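Local coordinates for cupin domain protein (Microcystis aeruginosa DIANCHI905, PDB 5ZBF) that probably acts as a cupin-superfamily isomerase in building the Choi moiety of aeruginosins, and binds ferrous iron together with 4-hydroxyphenylpyruvate, at residues I50-Y61 against F86-F97; L13-V21 against L31-L40. All coordinates share one frame; numbering follows the deposited sequence.

Contact 1: I50-Y61 against F86-F97; sequences IGMVLSGELELY and FVNPLSEPMIGF. With ENO (3-(4-hydroxy-phenyl)pyruvic acid), chain B.
Ile95 O is gripped by two backbone donors, Leu54 N at 2.7 Å and Ser55 N at 3.0 Å, both in its carbonyl plane. Two successive residues facing one define a classic beta bulge, at which the antiparallel register slips by one; the pair closes with Ile95 N donating to Ser55 O. Upstream of the bulge Met52 and Phe97 exchange backbone bonds, and in one of two modelled conformers of Met52 its side chain runs alongside the phenylalanine, Met52 CB lying 3.6 Å from Phe97 CE2. Leu54 CD2 reaches the edge of the same ring in its plane, 3.8 Å from Phe97 CD2.

Beyond the corner at Leu54 the chain enters a second sheet, where Glu59 and Val87 form a hydrogen-bonded pair. A chi1 of -155° turns the Leu58 branch away from its backbone N and brings CD2 to 3.6 Å from Phe86 CD1, within this sheet. The same Leu58 CD2 lies 4.0 Å from Met94 CE, a contact that crosses between the sheets. Leu60 CD1 meets Phe86 CE1, while the ring's other side, at CE2, has keto oxygen O4 of 4-hydroxyphenylpyruvate at its edge, 3.8 Å away. With Phe86 reduced to an alanine, Leu58 CD2 and Leu60 CD1 would probably lose the ring they pack on, and the keto oxygen its aromatic neighbour. Two antiparallel sheets packed face to face, with a ligand-contacting residue between them, are characteristic of the cupin beta-barrel.

Contact 2: L13-V21 against L31-L40; sequences LNPHVELEV and LSVIAPNAKL. With ENO (3-(4-hydroxy-phenyl)pyruvic acid), chain B.
The beta hairpin formed by strands 17-24 and 27-34 forms part of the cupin fold beside the 4-hydroxyphenylpyruvate pocket, to which Leu13 and Leu40 contribute. Segments 17-21 and 31-34 run antiparallel, their axes at 169°, and the register is regular: Glu18 pairs with Val33 and Glu20 with Leu31 through reciprocal N-H to O bonds, of which Glu18 N to Val33 O is nearly straight (175° at the hydrogen). Ala35 N extends the ladder by donating to His16 O at 2.8 Å, in the carbonyl plane.

Val17 and Leu19 share one face of the hairpin with Ser32 and Ile34. Val17 CG2, placed anti to the carbonyl carbon, meets Leu40 CD1 at 3.8 Å, the two side chains crossing at about a right angle. Leu40 is thereby packed between this valine and the ligand: its CG lies 4.0 Å from phenol carbon C7, while Leu13 CD2 approaches ring carbon C9 at 3.8 Å. The two leucines therefore supply apolar contacts to the aromatic end of the ligand.

At the open end of the hairpin, away from its connecting loop, two turns meet. Asn14 OD1 accepts from His16 N on a lone pair, an Asx turn within the type I turn from Asn14 to Val17; across the contact from it, Ala35 to Ala38 make a type II turn. The His16 ring lies against this second turn in a CH-pi contact: Ala38 CB sits over one ring face, displaced toward the rim, 3.5 Å from His16 CG.

Contact 2 leads into contact 1 along the chain, and the two share both of their sheets: strand 27-34 neighbours 94-101, with a probable hydrogen bond from Ser32 N to Gly96 O, and strand 39-43 neighbours 84-87, with another from Leu40 N to Phe86 O. Their centres lie about 9 Å apart. Contact 1 buries about twice the area, 1070 against 544 Å², yet both are partly buried, with about half of the touching residues buried in each and an exposed rim: Ser55 in contact 1, Glu18 and Lys39 in contact 2. Contact 1 combines bulged pairing over two sheets with packing between them; contact 2 has an unbroken hairpin ladder and a histidine-alanine CH-pi contact. Both border the ligand, at different ends.

Contact 1: I50-Y61 against F86-F97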
loop_
_atom_site.group_PDB
_atom_site.type_symbol
_atom_site.label_atom_id
_atom_site.label_comp_id
_atom_site.label_asym_id
_atom_site.label_seq_id
_atom_site.Cartn_x
_atom_site.Cartn_y
_atom_site.Cartn_z
ATOM N N ILE A 50 2.813 6.665 -4.748
ATOM C CA ILE A 50 2.383 6.870 -3.375
ATOM C C ILE A 50 2.991 5.774 -2.525
ATOM O O ILE A 50 3.359 4.725 -3.044
ATOM C CB ILE A 50 0.846 6.802 -3.227
ATOM C CG1 ILE A 50 0.296 5.463 -3.746
ATOM C CG2 ILE A 50 0.198 7.962 -3.973
ATOM C CD1 ILE A 50 -1.194 5.279 -3.561
ATOM N N GLY A 51 3.060 5.997 -1.220
ATOM C CA GLY A 51 3.544 4.964 -0.323
ATOM C C GLY A 51 3.460 5.323 1.136
ATOM O O GLY A 51 3.134 6.448 1.478
ATOM N N MET A 52 3.760 4.341 1.986
ATOM C CA MET A 52 3.701 4.516 3.435
ATOM C C MET A 52 4.821 3.731 4.071
ATOM O O MET A 52 5.255 2.707 3.540
ATOM C CB MET A 52 2.404 3.970 4.016
ATOM C CG MET A 52 1.128 4.524 3.435
ATOM S SD MET A 52 -0.250 3.873 4.405
ATOM C CE MET A 52 0.229 4.379 6.059
ATOM N N VAL A 53 5.284 4.228 5.206
ATOM C CA VAL A 53 6.199 3.499 6.072
ATOM C C VAL A 53 5.360 2.525 6.917
ATOM O O VAL A 53 4.325 2.915 7.494
ATOM C CB VAL A 53 6.933 4.465 7.014
ATOM C CG1 VAL A 53 7.793 3.717 8.023
ATOM C CG2 VAL A 53 7.733 5.478 6.199
ATOM N N LEU A 54 5.806 1.277 6.997
ATOM C CA LEU A 54 5.175 0.275 7.865
ATOM C C LEU A 54 5.900 0.117 9.195
ATOM O O LEU A 54 5.280 -0.099 10.217
ATOM C CB LEU A 54 5.097 -1.072 7.150
ATOM C CG LEU A 54 4.333 -1.138 5.823
ATOM C CD1 LEU A 54 4.464 -2.518 5.197
ATOM C CD2 LEU A 54 2.861 -0.787 6.034
ATOM N N SER A 55 7.227 0.208 9.162
ATOM C CA SER A 55 8.052 0.135 10.349
ATOM C C SER A 55 9.244 1.066 10.153
ATOM O O SER A 55 9.883 1.037 9.104
ATOM C CB SER A 55 8.528 -1.299 10.572
ATOM O OG SER A 55 9.419 -1.372 11.660
ATOM N N GLY A 56 9.524 1.887 11.159
ATOM C CA GLY A 56 10.617 2.855 11.103
ATOM C C GLY A 56 10.116 4.260 10.836
ATOM O O GLY A 56 9.047 4.635 11.296
ATOM N N GLU A 57 10.908 5.043 10.102
ATOM C CA GLU A 57 10.596 6.432 9.804
ATOM C C GLU A 57 11.314 6.772 8.506
ATOM O O GLU A 57 12.278 6.091 8.117
ATOM C CB GLU A 57 11.051 7.353 10.941
ATOM C CG GLU A 57 10.565 8.787 10.854
ATOM C CD GLU A 57 11.151 9.683 11.936
ATOM O OE1 GLU A 57 11.741 9.174 12.913
ATOM O OE2 GLU A 57 11.024 10.914 11.802
ATOM N N LEU A 58 10.808 7.781 7.815
ATOM C CA LEU A 58 11.411 8.219 6.567
ATOM C C LEU A 58 11.236 9.727 6.460
ATOM O O LEU A 58 10.303 10.293 7.039
ATOM C CB LEU A 58 10.746 7.490 5.406
ATOM C CG LEU A 58 11.458 7.280 4.077
ATOM C CD1 LEU A 58 12.822 6.621 4.236
ATOM C CD2 LEU A 58 10.568 6.454 3.160
ATOM N N GLU A 59 12.175 10.378 5.778
ATOM C CA GLU A 59 12.055 11.780 5.438
ATOM C C GLU A 59 11.937 11.884 3.932
ATOM O O GLU A 59 12.799 11.377 3.183
ATOM C CB GLU A 59 13.267 12.565 5.913
ATOM C CG GLU A 59 13.363 12.693 7.418
ATOM C CD GLU A 59 14.583 13.473 7.854
ATOM O OE1 GLU A 59 15.627 13.402 7.166
ATOM O OE2 GLU A 59 14.494 14.154 8.892
ATOM N N LEU A 60 10.871 12.549 3.505
ATOM C CA LEU A 60 10.581 12.803 2.098
ATOM C C LEU A 60 11.162 14.161 1.652
ATOM O O LEU A 60 10.905 15.197 2.266
ATOM C CB LEU A 60 9.062 12.786 1.878
ATOM C CG LEU A 60 8.531 13.257 0.518
ATOM C CD1 LEU A 60 8.872 12.258 -0.566
ATOM C CD2 LEU A 60 7.025 13.466 0.587
ATOM N N TYR A 61 11.930 14.127 0.567
ATOM C CA TYR A 61 12.497 15.312 -0.072
ATOM C C TYR A 61 11.743 15.513 -1.373
ATOM O O TYR A 61 11.854 14.708 -2.298
ATOM C CB TYR A 61 13.982 15.094 -0.345
ATOM C CG TYR A 61 14.841 15.191 0.893
ATOM C CD1 TYR A 61 15.748 16.228 1.056
ATOM C CD2 TYR A 61 14.750 14.235 1.900
ATOM C CE1 TYR A 61 16.544 16.318 2.194
ATOM C CE2 TYR A 61 15.536 14.312 3.038
ATOM C CZ TYR A 61 16.429 15.352 3.182
ATOM O OH TYR A 61 17.209 15.426 4.317
ATOM N N PHE A 86 14.638 10.503 -0.547
ATOM C CA PHE A 86 14.382 10.109 0.832
ATOM C C PHE A 86 15.658 10.019 1.658
ATOM O O PHE A 86 16.739 9.742 1.132
ATOM C CB PHE A 86 13.702 8.731 0.886
ATOM C CG PHE A 86 12.397 8.657 0.138
ATOM C CD1 PHE A 86 11.205 9.027 0.747
ATOM C CD2 PHE A 86 12.359 8.176 -1.169
ATOM C CE1 PHE A 86 10.006 8.946 0.057
ATOM C CE2 PHE A 86 11.164 8.088 -1.865
ATOM C CZ PHE A 86 9.983 8.472 -1.247
ATOM N N VAL A 87 15.517 10.247 2.956
ATOM C CA VAL A 87 16.528 9.859 3.928
ATOM C C VAL A 87 15.855 9.004 4.995
ATOM O O VAL A 87 14.767 9.323 5.462
ATOM C CB VAL A 87 17.176 11.083 4.610
ATOM C CG1 VAL A 87 18.028 10.662 5.808
ATOM C CG2 VAL A 87 17.989 11.881 3.596
ATOM N N ASN A 88 16.498 7.911 5.366
ATOM C CA ASN A 88 16.101 7.170 6.557
ATOM C C ASN A 88 16.812 7.805 7.757
ATOM O O ASN A 88 18.040 7.666 7.891
ATOM C CB ASN A 88 16.464 5.697 6.417
ATOM C CG ASN A 88 16.137 4.892 7.666
ATOM O OD1 ASN A 88 15.598 5.422 8.637
ATOM N ND2 ASN A 88 16.475 3.615 7.649
ATOM N N PRO A 89 16.058 8.500 8.633
ATOM C CA PRO A 89 16.671 9.228 9.751
ATOM C C PRO A 89 17.075 8.339 10.936
ATOM O O PRO A 89 17.671 8.842 11.899
ATOM C CB PRO A 89 15.549 10.177 10.187
ATOM C CG PRO A 89 14.321 9.386 9.930
ATOM C CD PRO A 89 14.581 8.653 8.645
ATOM N N LEU A 90 16.744 7.043 10.873
ATOM C CA LEU A 90 17.027 6.119 11.962
ATOM C C LEU A 90 18.144 5.136 11.640
ATOM O O LEU A 90 18.435 4.856 10.468
ATOM C CB LEU A 90 15.773 5.304 12.301
ATOM C CG LEU A 90 14.468 6.025 12.616
ATOM C CD1 LEU A 90 13.456 4.985 13.074
ATOM C CD2 LEU A 90 14.656 7.089 13.689
ATOM N N SER A 91 18.722 4.572 12.701
ATOM C CA SER A 91 19.703 3.497 12.569
ATOM C C SER A 91 19.026 2.116 12.533
ATOM O O SER A 91 19.670 1.091 12.746
ATOM C CB SER A 91 20.722 3.576 13.707
ATOM O OG SER A 91 21.358 4.846 13.722
ATOM N N GLU A 92 17.722 2.098 12.253
ATOM C CA GLU A 92 16.950 0.880 12.045
ATOM C C GLU A 92 16.484 0.889 10.585
ATOM O O GLU A 92 16.271 1.972 10.024
ATOM C CB GLU A 92 15.718 0.881 12.953
ATOM C CG GLU A 92 16.014 0.758 14.441
ATOM C CD GLU A 92 16.501 -0.617 14.839
ATOM O OE1 GLU A 92 17.294 -0.703 15.795
ATOM O OE2 GLU A 92 16.102 -1.612 14.202
ATOM N N PRO A 93 16.312 -0.294 9.965
ATOM C CA PRO A 93 15.752 -0.302 8.609
ATOM C C PRO A 93 14.366 0.316 8.563
ATOM O O PRO A 93 13.649 0.304 9.561
ATOM C CB PRO A 93 15.666 -1.795 8.254
ATOM C CG PRO A 93 15.690 -2.510 9.563
ATOM C CD PRO A 93 16.497 -1.658 10.495
ATOM N N MET A 94 14.015 0.876 7.413
ATOM C CA MET A 94 12.650 1.328 7.159
ATOM C C MET A 94 11.991 0.251 6.296
ATOM O O MET A 94 12.502 -0.106 5.221
ATOM C CB MET A 94 12.668 2.679 6.442
ATOM C CG MET A 94 11.323 3.406 6.274
ATOM S SD MET A 94 10.142 2.597 5.174
ATOM C CE MET A 94 11.123 2.511 3.693
ATOM N N ILE A 95 10.894 -0.312 6.791
ATOM C CA ILE A 95 10.097 -1.234 5.993
ATOM C C ILE A 95 8.863 -0.470 5.521
ATOM O O ILE A 95 8.148 0.092 6.347
ATOM C CB ILE A 95 9.674 -2.482 6.795
ATOM C CG1 ILE A 95 10.869 -3.155 7.520
ATOM C CG2 ILE A 95 8.944 -3.460 5.882
ATOM C CD1 ILE A 95 12.018 -3.566 6.650
ATOM N N GLY A 96 8.627 -0.425 4.206
ATOM C CA GLY A 96 7.498 0.326 3.648
ATOM C C GLY A 96 6.900 -0.299 2.413
ATOM O O GLY A 96 7.262 -1.402 2.030
ATOM N N PHE A 97 5.935 0.396 1.807
ATOM C CA PHE A 97 5.444 -0.020 0.500
ATOM C C PHE A 97 5.239 1.199 -0.363
ATOM O O PHE A 97 5.122 2.314 0.155
ATOM C CB PHE A 97 4.149 -0.839 0.585
ATOM C CG PHE A 97 2.927 -0.046 0.987
ATOM C CD1 PHE A 97 2.108 0.546 0.034
ATOM C CD2 PHE A 97 2.581 0.070 2.314
ATOM C CE1 PHE A 97 0.973 1.252 0.405
ATOM C CE2 PHE A 97 1.453 0.761 2.695
ATOM C CZ PHE A 97 0.643 1.360 1.741
HETATM O O4 ENO B . 10.681 6.382 -5.200
HETATM C C9 ENO B . 14.592 4.562 -4.692
HETATM C C8 ENO B . 15.844 5.075 -5.036
HETATM C C7 ENO B . 16.043 6.455 -5.113
HETATM C C6 ENO B . 14.984 7.317 -4.840
HETATM C C5 ENO B . 13.735 6.805 -4.496
HETATM C C4 ENO B . 13.531 5.428 -4.418
HETATM O O3 ENO B . 17.263 6.962 -5.452
HETATM C C3 ENO B . 12.158 4.896 -4.052
HETATM C C2 ENO B . 11.207 5.265 -5.180
HETATM C C1 ENO B . 10.934 4.316 -6.265
HETATM O O2 ENO B . 11.202 3.093 -6.137
HETATM O O1 ENO B . 10.430 4.767 -7.319
HETATM O O HOH W 1 12.125 -0.767 11.641
HETATM O O HOH W 2 13.611 3.676 9.727
#

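Contact 2: L13-V21 against L31-L40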
loop_
_atom_site.group_PDB
_atom_site.type_symbol
_atom_site.label_atom_id
_atom_site.label_comp_id
_atom_site.label_asym_id
_atom_site.label_seq_id
_atom_site.Cartn_x
_atom_site.Cartn_y
_atom_site.Cartn_z
ATOM N N LEU A 13 18.014 -2.458 -5.490
ATOM C CA LEU A 13 17.979 -1.293 -6.356
ATOM C C LEU A 13 19.306 -0.595 -6.297
ATOM O O LEU A 13 19.784 -0.055 -7.295
ATOM C CB LEU A 13 16.848 -0.357 -5.933
ATOM C CG LEU A 13 16.209 0.480 -7.035
ATOM C CD1 LEU A 13 15.804 -0.381 -8.227
ATOM C CD2 LEU A 13 15.014 1.239 -6.476
ATOM N N ASN A 14 19.893 -0.596 -5.113
ATOM C CA ASN A 14 21.220 -0.063 -4.905
ATOM C C ASN A 14 21.623 -0.644 -3.557
ATOM O O ASN A 14 20.854 -1.448 -2.984
ATOM C CB ASN A 14 21.193 1.478 -4.919
ATOM C CG ASN A 14 20.159 2.066 -3.961
ATOM O OD1 ASN A 14 20.281 1.939 -2.742
ATOM N ND2 ASN A 14 19.145 2.736 -4.511
ATOM N N PRO A 15 22.793 -0.261 -3.036
ATOM C CA PRO A 15 23.199 -0.878 -1.784
ATOM C C PRO A 15 22.249 -0.609 -0.625
ATOM O O PRO A 15 22.303 -1.334 0.366
ATOM C CB PRO A 15 24.578 -0.262 -1.518
ATOM C CG PRO A 15 25.083 0.111 -2.867
ATOM C CD PRO A 15 23.858 0.593 -3.590
ATOM N N HIS A 16 21.377 0.397 -0.746
ATOM C CA HIS A 16 20.439 0.707 0.327
ATOM C C HIS A 16 19.037 0.170 0.231
ATOM O O HIS A 16 18.347 0.155 1.246
ATOM C CB HIS A 16 20.290 2.209 0.501
ATOM C CG HIS A 16 21.514 2.851 1.030
ATOM N ND1 HIS A 16 21.894 4.124 0.685
ATOM C CD2 HIS A 16 22.448 2.389 1.890
ATOM C CE1 HIS A 16 23.000 4.426 1.331
ATOM N NE2 HIS A 16 23.359 3.390 2.063
ATOM N N VAL A 17 18.593 -0.219 -0.957
ATOM C CA VAL A 17 17.171 -0.510 -1.160
ATOM C C VAL A 17 16.939 -1.910 -1.710
ATOM O O VAL A 17 17.443 -2.269 -2.768
ATOM C CB VAL A 17 16.514 0.502 -2.125
ATOM C CG1 VAL A 17 15.036 0.180 -2.314
ATOM C CG2 VAL A 17 16.686 1.922 -1.613
ATOM N N GLU A 18 16.158 -2.696 -0.979
ATOM C CA GLU A 18 15.705 -3.988 -1.455
ATOM C C GLU A 18 14.199 -3.945 -1.607
ATOM O O GLU A 18 13.497 -3.381 -0.748
ATOM C CB GLU A 18 16.125 -5.069 -0.478
ATOM C CG GLU A 18 17.630 -5.258 -0.482
ATOM C CD GLU A 18 18.108 -6.163 0.621
ATOM O OE1 GLU A 18 17.558 -6.097 1.742
ATOM O OE2 GLU A 18 19.047 -6.921 0.367
ATOM N N LEU A 19 13.715 -4.516 -2.706
ATOM C CA LEU A 19 12.299 -4.485 -3.043
ATOM C C LEU A 19 11.763 -5.884 -3.339
ATOM O O LEU A 19 12.496 -6.746 -3.836
ATOM C CB LEU A 19 12.063 -3.616 -4.275
ATOM C CG LEU A 19 12.516 -2.147 -4.274
ATOM C CD1 LEU A 19 12.241 -1.535 -5.635
ATOM C CD2 LEU A 19 11.814 -1.335 -3.200
ATOM N N GLU A 20 10.488 -6.090 -2.994
ATOM C CA GLU A 20 9.688 -7.209 -3.489
ATOM C C GLU A 20 8.635 -6.587 -4.398
ATOM O O GLU A 20 7.765 -5.838 -3.933
ATOM C CB GLU A 20 9.031 -7.971 -2.333
ATOM C CG GLU A 20 10.027 -8.718 -1.444
ATOM C CD GLU A 20 10.735 -9.899 -2.114
ATOM O OE1 GLU A 20 10.260 -10.436 -3.142
ATOM O OE2 GLU A 20 11.791 -10.319 -1.585
ATOM N N VAL A 21 8.730 -6.891 -5.687
ATOM C CA VAL A 21 7.973 -6.169 -6.711
ATOM C C VAL A 21 6.837 -7.048 -7.238
ATOM O O VAL A 21 7.074 -8.154 -7.730
ATOM C CB VAL A 21 8.874 -5.742 -7.885
ATOM C CG1 VAL A 21 8.039 -5.022 -8.930
ATOM C CG2 VAL A 21 10.009 -4.851 -7.387
ATOM N N LEU A 31 6.992 -3.913 -1.817
ATOM C CA LEU A 31 7.410 -3.818 -0.433
ATOM C C LEU A 31 8.892 -3.454 -0.454
ATOM O O LEU A 31 9.655 -4.027 -1.241
ATOM C CB LEU A 31 7.202 -5.151 0.294
ATOM C CG LEU A 31 5.784 -5.684 0.454
ATOM C CD1 LEU A 31 5.808 -7.111 0.986
ATOM C CD2 LEU A 31 4.974 -4.775 1.363
ATOM N N SER A 32 9.264 -2.497 0.389
ATOM C CA SER A 32 10.611 -1.914 0.427
ATOM C C SER A 32 11.296 -2.150 1.762
ATOM O O SER A 32 10.650 -2.112 2.804
ATOM C CB SER A 32 10.523 -0.397 0.231
ATOM O OG SER A 32 10.225 -0.059 -1.110
ATOM N N VAL A 33 12.611 -2.359 1.724
ATOM C CA VAL A 33 13.436 -2.329 2.909
ATOM C C VAL A 33 14.579 -1.364 2.591
ATOM O O VAL A 33 15.404 -1.632 1.701
ATOM C CB VAL A 33 14.000 -3.708 3.294
ATOM C CG1 VAL A 33 14.790 -3.596 4.591
ATOM C CG2 VAL A 33 12.874 -4.734 3.424
ATOM N N ILE A 34 14.605 -0.248 3.309
ATOM C CA ILE A 34 15.640 0.772 3.158
ATOM C C ILE A 34 16.612 0.693 4.339
ATOM O O ILE A 34 16.211 0.738 5.508
ATOM C CB ILE A 34 15.043 2.191 3.045
ATOM C CG1 ILE A 34 14.170 2.303 1.783
ATOM C CG2 ILE A 34 16.142 3.251 3.036
ATOM C CD1 ILE A 34 13.529 3.658 1.595
ATOM N N ALA A 35 17.905 0.604 4.023
ATOM C CA ALA A 35 18.932 0.393 5.035
ATOM C C ALA A 35 18.991 1.514 6.078
ATOM O O ALA A 35 18.658 2.664 5.782
ATOM C CB ALA A 35 20.291 0.253 4.366
ATOM N N PRO A 36 19.449 1.187 7.297
ATOM C CA PRO A 36 19.721 2.211 8.293
ATOM C C PRO A 36 20.511 3.389 7.724
ATOM O O PRO A 36 21.448 3.197 6.939
ATOM C CB PRO A 36 20.534 1.451 9.350
ATOM C CG PRO A 36 20.032 0.053 9.259
ATOM C CD PRO A 36 19.752 -0.168 7.803
ATOM N N ASN A 37 20.082 4.592 8.081
ATOM C CA ASN A 37 20.772 5.830 7.748
ATOM C C ASN A 37 20.928 6.128 6.245
ATOM O O ASN A 37 21.688 7.010 5.876
ATOM C CB ASN A 37 22.139 5.855 8.437
ATOM C CG ASN A 37 22.045 5.598 9.937
ATOM O OD1 ASN A 37 21.606 6.457 10.703
ATOM N ND2 ASN A 37 22.453 4.412 10.358
ATOM N N ALA A 38 20.188 5.424 5.394
ATOM C CA ALA A 38 20.319 5.579 3.951
ATOM C C ALA A 38 19.951 6.981 3.470
ATOM O O ALA A 38 18.973 7.562 3.936
ATOM C CB ALA A 38 19.455 4.559 3.232
ATOM N N LYS A 39 20.763 7.503 2.545
ATOM C CA LYS A 39 20.396 8.630 1.694
ATOM C C LYS A 39 20.025 8.106 0.321
ATOM O O LYS A 39 20.818 7.411 -0.318
ATOM C CB LYS A 39 21.555 9.613 1.535
ATOM C CG LYS A 39 21.878 10.399 2.787
ATOM C CD LYS A 39 23.182 11.159 2.664
ATOM C CE LYS A 39 23.172 12.156 1.528
ATOM N NZ LYS A 39 24.398 12.993 1.561
ATOM N N LEU A 40 18.824 8.449 -0.136
ATOM C CA LEU A 40 18.336 8.054 -1.452
ATOM C C LEU A 40 18.278 9.292 -2.339
ATOM O O LEU A 40 17.482 10.198 -2.086
ATOM C CB LEU A 40 16.934 7.444 -1.352
ATOM C CG LEU A 40 16.756 5.937 -1.233
ATOM C CD1 LEU A 40 17.871 5.281 -0.439
ATOM C CD2 LEU A 40 15.397 5.586 -0.664
HETATM O O4 ENO B . 10.681 6.382 -5.200
HETATM C C9 ENO B . 14.592 4.562 -4.692
HETATM C C8 ENO B . 15.844 5.075 -5.036
HETATM C C7 ENO B . 16.043 6.455 -5.113
HETATM C C6 ENO B . 14.984 7.317 -4.840
HETATM C C5 ENO B . 13.735 6.805 -4.496
HETATM C C4 ENO B . 13.531 5.428 -4.418
HETATM O O3 ENO B . 17.263 6.962 -5.452
HETATM C C3 ENO B . 12.158 4.896 -4.052
HETATM C C2 ENO B . 11.207 5.265 -5.180
HETATM C C1 ENO B . 10.934 4.316 -6.265
HETATM O O2 ENO B . 11.202 3.093 -6.137
HETATM O O1 ENO B . 10.430 4.767 -7.319
#